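Local coordinates for ribosomal protein S2-related protein (Deinococcus radiodurans, PDB 2JH3), which binds a [4Fe-4S] cluster and has a chelatase-like fold, consistent with a probable role as a sirohydrochlorin ferrochelatase, at residues A[2-7]-A[39-44]; A[49-54]-A[340-345]; A[94-99]-A[112-117]; A[133-138]-A[240-245]; A[305-310]-A[356-361]. One frame throughout, in Å; residues are numbered along the deposited sequence.

Interaction 1 of 5, residues A[2-7]-A[39-44]; sequences ALRSLV and LPYDEV
The tight part of this contact lies around Leu-6, where parallel strands 5-10 and 43-48 begin to pair. Leu-6 N donates to Glu-43 O at 3.0 Å. The CB of Leu-6 sits over one face of the Tyr-41 ring, 4.1 Å from its centroid, a CH-pi contact displaced toward the rim. Leu-6 CD2 meets Val-44 CG2 at 4.3 Å. On the sheet face opposite Leu-6 and Val-44, Ser-5 OG donates to the anti lone pair of Glu-43 OE2 at 2.7 Å. That carboxylate is buried, and its other oxygen, OE1, forms a salt bridge with Arg-365. The solvent side is held mainly by Asp-42, which is exposed. Its OD2 accepts from Arg-4 N at 2.7 Å through the anti lone pair, and its own N returns a 2.7 Å bond to Arg-4 O. Arg-4 CD passes Tyr-41 CE2 at 3.5 Å. Helix 18-35 links the strands, so the contact pairs both strands of a beta-alpha-beta crossover at their N-terminal ends, in a chelatase-type domain.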
# COMPACT_ATOMS: atom_id res chain seq x y z
N ALA A 2 -23.40 22.81 -32.38
CA ALA A 2 -22.47 23.77 -31.79
C ALA A 2 -22.12 23.20 -30.41
O ALA A 2 -22.89 23.35 -29.46
CB ALA A 2 -23.21 25.13 -31.64
N LEU A 3 -20.99 22.50 -30.30
CA LEU A 3 -20.76 21.64 -29.12
C LEU A 3 -19.71 22.28 -28.21
O LEU A 3 -18.72 22.81 -28.68
CB LEU A 3 -20.34 20.24 -29.57
CG LEU A 3 -21.39 19.38 -30.28
CD1 LEU A 3 -20.73 18.37 -31.17
CD2 LEU A 3 -22.31 18.66 -29.32
N ARG A 4 -19.97 22.32 -26.91
CA ARG A 4 -18.97 22.86 -26.00
C ARG A 4 -18.85 22.21 -24.63
O ARG A 4 -19.81 21.70 -24.08
CB ARG A 4 -19.09 24.37 -25.89
CG ARG A 4 -20.42 24.97 -25.54
CD ARG A 4 -20.27 26.50 -25.24
NE ARG A 4 -20.13 27.39 -26.40
CZ ARG A 4 -19.41 28.55 -26.44
NH1 ARG A 4 -18.67 28.97 -25.39
NH2 ARG A 4 -19.38 29.28 -27.57
N SER A 5 -17.62 22.24 -24.11
CA SER A 5 -17.30 21.62 -22.81
C SER A 5 -16.99 22.69 -21.76
O SER A 5 -16.34 23.71 -22.01
CB SER A 5 -16.04 20.67 -22.90
OG SER A 5 -16.09 19.75 -24.01
N LEU A 6 -17.42 22.42 -20.54
CA LEU A 6 -17.07 23.32 -19.41
C LEU A 6 -16.18 22.49 -18.50
O LEU A 6 -16.49 21.35 -18.24
CB LEU A 6 -18.36 23.69 -18.70
CG LEU A 6 -18.20 24.53 -17.43
CD1 LEU A 6 -17.48 25.89 -17.73
CD2 LEU A 6 -19.58 24.76 -16.92
N VAL A 7 -15.06 23.04 -18.11
CA VAL A 7 -14.15 22.41 -17.17
C VAL A 7 -14.06 23.27 -15.93
O VAL A 7 -13.72 24.44 -16.01
CB VAL A 7 -12.78 22.31 -17.76
CG1 VAL A 7 -11.77 21.85 -16.72
CG2 VAL A 7 -12.80 21.39 -18.99
N LEU A 39 -28.74 24.01 -19.96
CA LEU A 39 -27.29 24.29 -19.88
C LEU A 39 -26.71 24.64 -21.25
O LEU A 39 -26.89 23.90 -22.18
CB LEU A 39 -26.50 23.10 -19.28
CG LEU A 39 -25.09 23.44 -18.73
CD1 LEU A 39 -25.20 24.15 -17.40
CD2 LEU A 39 -24.22 22.21 -18.56
N PRO A 40 -25.96 25.74 -21.35
CA PRO A 40 -25.22 26.07 -22.57
C PRO A 40 -23.91 25.28 -22.82
O PRO A 40 -23.03 25.76 -23.59
CB PRO A 40 -24.87 27.55 -22.39
CG PRO A 40 -25.00 27.82 -20.98
CD PRO A 40 -25.75 26.75 -20.30
N TYR A 41 -23.79 24.08 -22.23
CA TYR A 41 -22.58 23.24 -22.34
C TYR A 41 -23.05 21.84 -22.51
O TYR A 41 -24.05 21.45 -21.90
CB TYR A 41 -21.72 23.40 -21.08
CG TYR A 41 -21.14 24.77 -21.04
CD1 TYR A 41 -21.73 25.80 -20.29
CD2 TYR A 41 -20.05 25.07 -21.82
CE1 TYR A 41 -21.20 27.09 -20.35
CE2 TYR A 41 -19.51 26.32 -21.84
CZ TYR A 41 -20.11 27.32 -21.17
OH TYR A 41 -19.48 28.55 -21.28
N ASP A 42 -22.33 21.06 -23.31
CA ASP A 42 -22.71 19.66 -23.55
C ASP A 42 -22.08 18.62 -22.61
O ASP A 42 -22.47 17.45 -22.65
CB ASP A 42 -22.38 19.30 -24.99
CG ASP A 42 -23.08 20.26 -25.95
OD1 ASP A 42 -24.27 20.02 -26.15
OD2 ASP A 42 -22.45 21.30 -26.33
N GLU A 43 -21.14 19.07 -21.77
CA GLU A 43 -20.53 18.29 -20.73
C GLU A 43 -19.90 19.23 -19.70
O GLU A 43 -19.60 20.41 -20.01
CB GLU A 43 -19.48 17.32 -21.29
CG GLU A 43 -18.13 17.95 -21.60
CD GLU A 43 -17.14 16.96 -22.08
OE1 GLU A 43 -17.33 15.75 -21.84
OE2 GLU A 43 -16.16 17.38 -22.72
N VAL A 44 -19.72 18.70 -18.48
CA VAL A 44 -19.07 19.41 -17.37
C VAL A 44 -18.05 18.45 -16.76
O VAL A 44 -18.37 17.30 -16.36
CB VAL A 44 -20.07 19.90 -16.31
CG1 VAL A 44 -19.39 20.68 -15.23
CG2 VAL A 44 -21.19 20.73 -16.96

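Interaction 2 of 5, residues A[49-54]-A[340-345]; sequences WQQEPG and GRWRPI
Two direct hydrogen bonds form the first shell between these irregular segments. Glu-52 N donates to Pro-344 O at 2.9 Å, nearly straight at 168° and in the carbonyl plane. Trp-342 NE1 donates to Gln-51 OE1 at 3.1 Å. This second bond is more bent, at 145°. The oxygen lies close to the indole plane, but the indole nitrogen stands above the plane of the amide carbonyl. The amide and ring planes are 58° apart, and the two side chains cross at about a right angle. Between these bonds, Pro-344 CB packs on Gln-51 CB at 3.9 Å. A water lies between Glu-52 O (2.9 Å) and Arg-343 O (3.2 Å) and can donate to either, though it has more acceptors in reach than protons.

Further partners set the side chains. Gln-51 CG takes the crowded position between backbone N and carbonyl carbon, and OE1 also accepts from Ser-13 N. Glu-52 OE1 accepts from Arg-346 N, while OE2 pairs with Arg-427, a residue of the cluster pocket. The side chain of Ile-345 is about 4 Å from the iron-sulfur cluster and touches Cys-454, one of its ligands. The contact therefore couples a loop of the first CbiX region to the cluster surroundings. Its chemistry is mainly polar, and the salt bridge to Arg-427 probably helps keep the Glu-52 carboxylate ionised.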
# COMPACT_ATOMS: atom_id res chain seq x y z
N TRP A 49 -5.62 20.73 -8.92
CA TRP A 49 -4.22 20.94 -8.81
C TRP A 49 -3.55 19.73 -8.11
O TRP A 49 -2.54 19.22 -8.60
CB TRP A 49 -3.96 22.26 -8.02
CG TRP A 49 -2.53 22.66 -7.90
CD1 TRP A 49 -1.45 22.13 -8.52
CD2 TRP A 49 -2.02 23.63 -6.99
NE1 TRP A 49 -0.29 22.72 -8.07
CE2 TRP A 49 -0.62 23.67 -7.14
CE3 TRP A 49 -2.62 24.48 -6.08
CZ2 TRP A 49 0.19 24.54 -6.42
CZ3 TRP A 49 -1.82 25.35 -5.37
CH2 TRP A 49 -0.43 25.37 -5.54
N GLN A 50 -4.11 19.27 -6.99
CA GLN A 50 -3.45 18.34 -6.09
C GLN A 50 -4.04 16.92 -6.11
O GLN A 50 -3.71 16.09 -5.23
CB GLN A 50 -3.49 18.90 -4.67
CG GLN A 50 -2.69 20.12 -4.56
CD GLN A 50 -1.25 19.84 -4.77
OE1 GLN A 50 -0.70 18.94 -4.13
NE2 GLN A 50 -0.61 20.56 -5.68
N GLN A 51 -4.90 16.60 -7.07
CA GLN A 51 -5.43 15.25 -7.23
C GLN A 51 -5.93 15.00 -8.62
O GLN A 51 -5.99 15.93 -9.42
CB GLN A 51 -6.53 14.93 -6.19
CG GLN A 51 -7.82 15.74 -6.37
CD GLN A 51 -8.77 15.52 -5.22
OE1 GLN A 51 -8.53 15.89 -4.09
NE2 GLN A 51 -9.88 14.90 -5.52
N GLU A 52 -6.21 13.73 -8.94
CA GLU A 52 -6.77 13.37 -10.24
C GLU A 52 -8.29 13.63 -10.25
O GLU A 52 -8.95 13.39 -9.23
CB GLU A 52 -6.50 11.91 -10.56
CG GLU A 52 -5.04 11.60 -10.77
CD GLU A 52 -4.86 10.21 -11.40
OE1 GLU A 52 -5.56 9.21 -10.99
OE2 GLU A 52 -4.05 10.16 -12.36
N PRO A 53 -8.86 14.05 -11.40
CA PRO A 53 -8.21 14.40 -12.67
C PRO A 53 -7.35 15.60 -12.48
O PRO A 53 -7.82 16.58 -11.86
CB PRO A 53 -9.39 14.81 -13.59
CG PRO A 53 -10.64 14.44 -12.91
CD PRO A 53 -10.32 14.20 -11.45
N GLY A 54 -6.13 15.54 -12.95
CA GLY A 54 -5.15 16.56 -12.68
C GLY A 54 -5.16 17.60 -13.80
O GLY A 54 -5.74 17.38 -14.88
N GLY A 340 -10.16 4.26 4.82
CA GLY A 340 -10.82 5.54 4.76
C GLY A 340 -9.87 6.66 4.39
O GLY A 340 -10.17 7.83 4.56
N ARG A 341 -8.72 6.34 3.85
CA ARG A 341 -7.76 7.32 3.47
C ARG A 341 -8.03 7.75 2.01
O ARG A 341 -8.41 6.89 1.17
CB ARG A 341 -6.36 6.75 3.63
CG ARG A 341 -5.96 6.45 5.12
CD ARG A 341 -4.59 5.86 5.11
NE ARG A 341 -4.54 4.59 4.38
CZ ARG A 341 -3.99 3.46 4.83
NH1 ARG A 341 -3.39 3.42 6.02
NH2 ARG A 341 -4.04 2.37 4.07
N TRP A 342 -7.83 9.04 1.74
CA TRP A 342 -8.10 9.63 0.43
C TRP A 342 -7.21 8.98 -0.60
O TRP A 342 -6.06 8.68 -0.32
CB TRP A 342 -7.75 11.11 0.51
CG TRP A 342 -8.24 11.97 -0.53
CD1 TRP A 342 -7.48 12.76 -1.35
CD2 TRP A 342 -9.60 12.22 -0.88
NE1 TRP A 342 -8.29 13.48 -2.19
CE2 TRP A 342 -9.59 13.17 -1.93
CE3 TRP A 342 -10.84 11.71 -0.45
CZ2 TRP A 342 -10.75 13.63 -2.54
CZ3 TRP A 342 -12.00 12.21 -1.04
CH2 TRP A 342 -11.93 13.16 -2.07
N ARG A 343 -7.74 8.86 -1.81
CA ARG A 343 -6.99 8.38 -2.96
C ARG A 343 -6.78 9.44 -4.05
O ARG A 343 -7.56 9.49 -5.02
CB ARG A 343 -7.80 7.24 -3.56
CG ARG A 343 -8.00 6.03 -2.60
CD ARG A 343 -8.79 4.85 -3.20
NE ARG A 343 -8.06 4.26 -4.33
CZ ARG A 343 -8.39 4.31 -5.62
NH1 ARG A 343 -9.49 4.89 -6.02
NH2 ARG A 343 -7.53 3.77 -6.53
N PRO A 344 -5.74 10.30 -3.90
CA PRO A 344 -5.52 11.38 -4.88
C PRO A 344 -5.09 10.90 -6.24
O PRO A 344 -5.39 11.52 -7.26
CB PRO A 344 -4.47 12.22 -4.20
CG PRO A 344 -3.74 11.32 -3.35
CD PRO A 344 -4.70 10.32 -2.86
N ILE A 345 -4.43 9.72 -6.28
CA ILE A 345 -4.04 9.08 -7.48
C ILE A 345 -4.86 7.80 -7.64
O ILE A 345 -4.65 6.84 -6.91
CB ILE A 345 -2.50 8.74 -7.50
CG1 ILE A 345 -1.62 9.96 -7.22
CG2 ILE A 345 -2.16 8.13 -8.82
CD1 ILE A 345 -1.79 11.16 -8.13
O HOH W 1 -8.84 11.58 -7.01

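Interaction 3 of 5, residues A[94-99]-A[112-117]; sequences GPVPTG and YTRPLG
The contact belongs to the edge of the first CbiX sheet, where the loop leading into strand 101-105 packs against the exit of strand 108-112. These two strands form a beta hairpin at the antiparallel end of the sheet. Val-96 is the apolar centre. Its CG2 approaches the edge of the Tyr-112 ring at CE2, 4.0 Å away, and the two side chains cross at about a right angle. CG1, anti to the backbone N (chi1 177°), lies 3.7 Å from Tyr-112 O. The ring is fixed at its far end, where Tyr-112 OH bonds to Thr-80 O on helix 78-88.

Arg-114 spans the outer side. Its CG passes Val-96 O at 3.2 Å, and the chain then bends at chi3 (70°) to carry the guanidinium toward Thr-98. Its NE forms a salt bridge with Glu-76, so the guanidinium has partners on more than one side. An alanine here would remove the guanidinium and would probably loosen the hold on Thr-98 and leave Glu-76 without this charge partner. A water also joins the segments, accepting from Gly-99 N and Arg-114 N, each at 3.1 Å. In the adjoining Thr-113, OG1 donates to Arg-114 O at 2.7 Å. Arg-114 NH1 donates to Thr-98 OG1 at 3.0 Å, with the oxygen in the guanidinium plane but the bond bent to 140°.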
# COMPACT_ATOMS: atom_id res chain seq x y z
N GLY A 94 0.19 36.25 -14.79
CA GLY A 94 -0.44 37.53 -14.36
C GLY A 94 -1.93 37.67 -14.63
O GLY A 94 -2.62 36.71 -14.99
N PRO A 95 -2.45 38.88 -14.38
CA PRO A 95 -3.85 39.22 -14.46
C PRO A 95 -4.56 38.64 -15.63
O PRO A 95 -4.11 38.79 -16.75
CB PRO A 95 -3.81 40.75 -14.55
CG PRO A 95 -2.76 41.06 -13.51
CD PRO A 95 -1.67 40.06 -13.92
N VAL A 96 -5.64 37.93 -15.35
CA VAL A 96 -6.56 37.49 -16.36
C VAL A 96 -7.72 38.51 -16.44
O VAL A 96 -8.42 38.77 -15.45
CB VAL A 96 -7.17 36.12 -16.01
CG1 VAL A 96 -8.22 35.65 -17.05
CG2 VAL A 96 -6.07 35.08 -15.84
N PRO A 97 -7.96 39.06 -17.62
CA PRO A 97 -8.99 40.08 -17.77
C PRO A 97 -10.34 39.48 -17.83
O PRO A 97 -10.47 38.29 -18.11
CB PRO A 97 -8.64 40.69 -19.11
CG PRO A 97 -8.02 39.56 -19.86
CD PRO A 97 -7.24 38.81 -18.88
N THR A 98 -11.37 40.28 -17.57
CA THR A 98 -12.76 39.83 -17.71
C THR A 98 -12.89 39.25 -19.10
O THR A 98 -12.33 39.78 -20.03
CB THR A 98 -13.74 41.03 -17.52
OG1 THR A 98 -13.55 41.60 -16.22
CG2 THR A 98 -15.20 40.64 -17.69
N GLY A 99 -13.56 38.11 -19.23
CA GLY A 99 -13.67 37.51 -20.55
C GLY A 99 -12.60 36.47 -20.93
O GLY A 99 -12.74 35.79 -21.97
N TYR A 112 -9.77 30.40 -20.66
CA TYR A 112 -9.50 30.36 -19.23
C TYR A 112 -10.05 31.63 -18.59
O TYR A 112 -9.64 32.76 -18.94
CB TYR A 112 -8.00 30.22 -19.01
CG TYR A 112 -7.53 30.15 -17.56
CD1 TYR A 112 -7.76 29.03 -16.78
CD2 TYR A 112 -6.86 31.21 -16.97
CE1 TYR A 112 -7.31 28.95 -15.47
CE2 TYR A 112 -6.41 31.13 -15.64
CZ TYR A 112 -6.64 29.99 -14.90
OH TYR A 112 -6.25 29.88 -13.58
N THR A 113 -11.02 31.47 -17.70
CA THR A 113 -11.69 32.64 -17.10
C THR A 113 -10.99 33.11 -15.81
O THR A 113 -10.07 32.48 -15.26
CB THR A 113 -13.17 32.38 -16.78
OG1 THR A 113 -13.32 31.54 -15.61
CG2 THR A 113 -13.91 31.72 -17.93
N ARG A 114 -11.48 34.26 -15.33
CA ARG A 114 -11.18 34.75 -14.01
C ARG A 114 -11.75 33.76 -13.06
O ARG A 114 -12.67 32.97 -13.39
CB ARG A 114 -11.78 36.15 -13.84
CG ARG A 114 -11.06 37.13 -14.70
CD ARG A 114 -11.61 38.57 -14.49
NE ARG A 114 -11.25 39.10 -13.16
CZ ARG A 114 -11.63 40.31 -12.71
NH1 ARG A 114 -12.41 41.11 -13.47
NH2 ARG A 114 -11.29 40.70 -11.49
N PRO A 115 -11.20 33.73 -11.86
CA PRO A 115 -11.71 32.85 -10.84
C PRO A 115 -13.05 33.22 -10.24
O PRO A 115 -13.45 34.41 -10.22
CB PRO A 115 -10.62 32.88 -9.79
CG PRO A 115 -9.73 33.97 -10.14
CD PRO A 115 -10.02 34.49 -11.42
N LEU A 116 -13.74 32.19 -9.74
CA LEU A 116 -15.06 32.32 -9.08
C LEU A 116 -15.05 33.50 -8.15
O LEU A 116 -15.94 34.35 -8.19
CB LEU A 116 -15.35 31.07 -8.28
CG LEU A 116 -16.62 31.06 -7.47
CD1 LEU A 116 -17.79 31.30 -8.42
CD2 LEU A 116 -16.82 29.78 -6.75
N GLY A 117 -13.99 33.59 -7.36
CA GLY A 117 -13.90 34.61 -6.32
C GLY A 117 -13.88 36.01 -6.88
O GLY A 117 -14.24 36.94 -6.17
O HOH W 2 -13.56 35.96 -16.94

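Interaction 4 of 5, residues A[133-138]-A[240-245]; sequences TLPEGT and PLHVGG
The imidazole of His-242 and the ring of Pro-135 reach toward each other tip to tip. Pro-135 CD stands over one face of the imidazole, 3.8 Å from its centroid and 15° off the ring normal, which makes a CH-pi contact. The neighbouring Pro-135 CG comes to 3.6 Å from His-242 CE1. His-242 CG is anti to the carbonyl carbon (chi1 -44°). Leu-134 crosses the same histidine at about a right angle, and its CD2 is 4.1 Å from His-242 CD2. Leu-134 CB points away from strand 241-243, so only the tip of its side chain makes the contact.

Thr-133, at the end of helix 122-133, points toward the strand. Its CG2, anti to the backbone N, lies 4.0 Å from His-242 CB. Its OG1 is 3.3 Å from Gly-244 CA, and a CB on Gly-244 would come too close to it. OG1 is bonded to Gln-129 O. A type I turn from Pro-135 to Thr-138 follows. Strand 241-243 is an outermost strand of the second, parallel sheet. No hydrogen bond crosses between the segments, so the helix end and the strand are joined here by van der Waals and CH-pi contacts.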
# COMPACT_ATOMS: atom_id res chain seq x y z
N THR A 133 -28.52 31.59 6.97
CA THR A 133 -27.89 31.28 8.24
C THR A 133 -28.67 31.88 9.45
O THR A 133 -28.67 31.30 10.54
CB THR A 133 -26.38 31.70 8.21
OG1 THR A 133 -25.68 30.90 7.22
CG2 THR A 133 -25.72 31.55 9.54
N LEU A 134 -29.37 32.99 9.24
CA LEU A 134 -30.21 33.62 10.29
C LEU A 134 -31.39 32.77 10.76
O LEU A 134 -31.94 31.97 9.97
CB LEU A 134 -30.77 34.94 9.79
CG LEU A 134 -29.73 35.91 9.25
CD1 LEU A 134 -30.43 37.15 8.76
CD2 LEU A 134 -28.68 36.26 10.32
N PRO A 135 -31.81 32.94 12.04
CA PRO A 135 -33.01 32.24 12.53
C PRO A 135 -34.11 32.79 11.67
O PRO A 135 -34.17 34.02 11.49
CB PRO A 135 -33.14 32.72 13.99
CG PRO A 135 -31.80 33.22 14.34
CD PRO A 135 -31.24 33.81 13.09
N GLU A 136 -34.91 31.91 11.08
CA GLU A 136 -35.51 32.28 9.78
C GLU A 136 -36.56 33.39 9.90
O GLU A 136 -36.93 33.99 8.89
CB GLU A 136 -35.97 31.06 8.98
CG GLU A 136 -35.95 31.26 7.44
CD GLU A 136 -34.55 31.53 6.81
OE1 GLU A 136 -33.52 31.69 7.52
OE2 GLU A 136 -34.51 31.60 5.56
N GLY A 137 -36.96 33.73 11.14
CA GLY A 137 -37.67 34.98 11.38
C GLY A 137 -36.89 36.27 11.15
O GLY A 137 -37.48 37.32 10.88
N THR A 138 -35.56 36.22 11.26
CA THR A 138 -34.74 37.43 11.51
C THR A 138 -34.74 38.46 10.37
O THR A 138 -34.86 38.09 9.21
CB THR A 138 -33.28 37.06 11.90
OG1 THR A 138 -33.27 36.50 13.23
CG2 THR A 138 -32.36 38.28 11.86
N PRO A 240 -25.06 38.20 19.83
CA PRO A 240 -25.09 36.82 19.35
C PRO A 240 -24.53 36.72 17.90
O PRO A 240 -24.77 37.59 17.09
CB PRO A 240 -26.57 36.43 19.40
CG PRO A 240 -27.33 37.69 19.68
CD PRO A 240 -26.39 38.80 19.96
N LEU A 241 -23.74 35.69 17.64
CA LEU A 241 -23.13 35.45 16.31
C LEU A 241 -23.73 34.20 15.71
O LEU A 241 -23.56 33.11 16.26
CB LEU A 241 -21.63 35.22 16.42
CG LEU A 241 -20.93 35.13 15.05
CD1 LEU A 241 -21.05 36.43 14.28
CD2 LEU A 241 -19.47 34.78 15.25
N HIS A 242 -24.38 34.34 14.56
CA HIS A 242 -24.74 33.15 13.79
C HIS A 242 -23.62 32.78 12.77
O HIS A 242 -23.19 33.58 11.95
CB HIS A 242 -26.09 33.36 13.13
CG HIS A 242 -27.10 33.98 14.04
ND1 HIS A 242 -27.79 33.25 14.99
CD2 HIS A 242 -27.50 35.26 14.17
CE1 HIS A 242 -28.59 34.07 15.65
NE2 HIS A 242 -28.43 35.30 15.18
N VAL A 243 -23.16 31.54 12.86
CA VAL A 243 -22.10 31.07 11.99
C VAL A 243 -22.59 30.16 10.85
O VAL A 243 -23.15 29.06 11.06
CB VAL A 243 -20.99 30.42 12.81
CG1 VAL A 243 -19.82 29.95 11.87
CG2 VAL A 243 -20.48 31.44 13.81
N GLY A 244 -22.34 30.67 9.64
CA GLY A 244 -22.68 30.00 8.38
C GLY A 244 -21.50 29.14 7.97
O GLY A 244 -20.37 29.30 8.46
N GLY A 245 -21.82 28.17 7.13
CA GLY A 245 -20.84 27.36 6.45
C GLY A 245 -20.24 28.19 5.34
O GLY A 245 -20.74 29.27 5.05

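Interaction 5 of 5, residues A[305-310]-A[356-361]; sequences LFELRH and RAVLSP
This is an antiparallel strand pair in the mixed sheet of the DR2241 stabilising domain, between strands 305-310 and 355-359. The axes of segments 305-310 and 356-359 run 163° apart and approach to 4.6 Å. Phe-306 and Leu-359 form one hydrogen-bonded pair, with Phe-306 N to Leu-359 O at 2.8 Å. Leu-308 and Ala-357 form the next. These four side chains share one sheet face, where Phe-306 CE2 meets Pro-361 CG at 3.9 Å and helix 361-371 packs. Ser-360 is the N-cap of that helix.

The opposite face carries a salt-bridge network around the buried Glu-307. Arg-309 grips its carboxylate side-on, NH2 to OE1 at 2.9 Å and NE to OE2 at 3.0 Å. Arg-356 turns its guanidinium 76° from the carboxylate plane. Its NE donates to the anti lone pair of Glu-307 OE1 at 2.9 Å. An alanine in place of Glu-307 would remove the carboxylate and would probably leave Arg-309 and Arg-356 close together without their shared counter-charge. Arg-309 NH2 uses the syn lone pair of OE1.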
# COMPACT_ATOMS: atom_id res chain seq x y z
N LEU A 305 -27.61 -2.13 -19.89
CA LEU A 305 -26.78 -1.26 -19.09
C LEU A 305 -25.39 -1.97 -18.94
O LEU A 305 -25.12 -2.98 -19.58
CB LEU A 305 -27.41 -1.08 -17.70
CG LEU A 305 -28.89 -0.72 -17.78
CD1 LEU A 305 -29.48 -0.80 -16.48
CD2 LEU A 305 -29.10 0.64 -18.40
N PHE A 306 -24.59 -1.42 -18.04
CA PHE A 306 -23.30 -1.99 -17.75
C PHE A 306 -23.17 -2.14 -16.27
O PHE A 306 -23.63 -1.25 -15.51
CB PHE A 306 -22.21 -1.10 -18.33
CG PHE A 306 -22.21 -1.10 -19.78
CD1 PHE A 306 -21.60 -2.17 -20.50
CD2 PHE A 306 -22.84 -0.07 -20.46
CE1 PHE A 306 -21.67 -2.16 -21.90
CE2 PHE A 306 -22.91 -0.10 -21.87
CZ PHE A 306 -22.33 -1.12 -22.55
N GLU A 307 -22.50 -3.19 -15.84
CA GLU A 307 -22.16 -3.32 -14.38
C GLU A 307 -20.65 -3.18 -14.18
O GLU A 307 -19.84 -3.73 -14.94
CB GLU A 307 -22.61 -4.65 -13.81
CG GLU A 307 -22.50 -4.66 -12.24
CD GLU A 307 -22.15 -6.01 -11.57
OE1 GLU A 307 -22.95 -6.49 -10.73
OE2 GLU A 307 -21.09 -6.58 -11.86
N LEU A 308 -20.25 -2.37 -13.21
CA LEU A 308 -18.85 -2.33 -12.74
C LEU A 308 -18.75 -2.81 -11.28
O LEU A 308 -19.64 -2.59 -10.43
CB LEU A 308 -18.34 -0.91 -12.88
CG LEU A 308 -18.24 -0.25 -14.27
CD1 LEU A 308 -19.65 0.16 -14.85
CD2 LEU A 308 -17.52 0.92 -14.23
N ARG A 309 -17.67 -3.52 -10.96
CA ARG A 309 -17.37 -3.90 -9.57
C ARG A 309 -15.87 -4.12 -9.49
O ARG A 309 -15.17 -4.15 -10.50
CB ARG A 309 -18.12 -5.17 -9.12
CG ARG A 309 -17.67 -6.40 -9.81
CD ARG A 309 -18.36 -7.62 -9.29
NE ARG A 309 -19.85 -7.62 -9.38
CZ ARG A 309 -20.60 -8.53 -8.78
NH1 ARG A 309 -20.08 -9.51 -8.06
NH2 ARG A 309 -21.88 -8.52 -8.93
N HIS A 310 -15.36 -4.30 -8.27
CA HIS A 310 -13.93 -4.58 -8.10
C HIS A 310 -13.69 -6.00 -8.62
O HIS A 310 -14.45 -6.90 -8.35
CB HIS A 310 -13.57 -4.45 -6.64
CG HIS A 310 -12.13 -4.31 -6.36
ND1 HIS A 310 -11.23 -5.32 -6.58
CD2 HIS A 310 -11.44 -3.32 -5.76
CE1 HIS A 310 -10.04 -4.93 -6.15
NE2 HIS A 310 -10.14 -3.73 -5.66
N ARG A 356 -21.03 -2.00 -6.26
CA ARG A 356 -21.29 -2.29 -7.70
C ARG A 356 -21.99 -1.10 -8.38
O ARG A 356 -22.89 -0.50 -7.80
CB ARG A 356 -22.10 -3.58 -7.92
CG ARG A 356 -23.56 -3.52 -7.69
CD ARG A 356 -24.24 -4.83 -7.59
NE ARG A 356 -24.83 -5.26 -8.87
CZ ARG A 356 -26.04 -4.92 -9.32
NH1 ARG A 356 -26.46 -5.40 -10.47
NH2 ARG A 356 -26.84 -4.16 -8.59
N ALA A 357 -21.55 -0.71 -9.56
CA ALA A 357 -22.19 0.38 -10.22
C ALA A 357 -22.97 -0.15 -11.37
O ALA A 357 -22.42 -0.91 -12.18
CB ALA A 357 -21.19 1.42 -10.72
N VAL A 358 -24.22 0.29 -11.52
CA VAL A 358 -25.00 -0.07 -12.72
C VAL A 358 -25.27 1.19 -13.49
O VAL A 358 -25.95 2.08 -13.01
CB VAL A 358 -26.27 -0.82 -12.34
CG1 VAL A 358 -27.18 -1.05 -13.58
CG2 VAL A 358 -25.93 -2.16 -11.76
N LEU A 359 -24.65 1.32 -14.68
CA LEU A 359 -24.68 2.54 -15.49
C LEU A 359 -25.31 2.32 -16.89
O LEU A 359 -25.16 1.29 -17.49
CB LEU A 359 -23.25 3.11 -15.73
CG LEU A 359 -22.46 3.48 -14.49
CD1 LEU A 359 -21.11 4.08 -14.80
CD2 LEU A 359 -23.22 4.41 -13.53
N SER A 360 -26.09 3.31 -17.31
CA SER A 360 -26.60 3.35 -18.63
C SER A 360 -25.45 3.61 -19.59
O SER A 360 -24.39 4.12 -19.18
CB SER A 360 -27.59 4.51 -18.67
OG SER A 360 -26.90 5.73 -18.62
N PRO A 361 -25.63 3.27 -20.86
CA PRO A 361 -24.61 3.65 -21.79
C PRO A 361 -24.24 5.12 -21.85
O PRO A 361 -23.06 5.44 -22.13
CB PRO A 361 -25.21 3.22 -23.17
CG PRO A 361 -25.98 2.04 -22.82
CD PRO A 361 -26.64 2.38 -21.50
O HOH W 3 -25.35 -8.15 -11.22

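From the N terminus, interaction 1 closes first, over helix 18-35, and joins the opening strands of the first CbiX sheet. Interaction 2 opens just afterwards at 49-54 and closes only at 340-345. The long loop between them holds both interaction 3, a short closure at the other end of the first sheet, and interaction 4, which ties the end of helix 122-133 to an outermost strand of the second sheet. Interaction 5 begins within that loop at 305-310 but ends beyond it at 356-361, so it crosses interaction 2. Interactions 3 and 5 lie on opposite sides of the chain's centre. Interaction 2 joins the first CbiX region to the stabilising domain, whose sheet contains interaction 5.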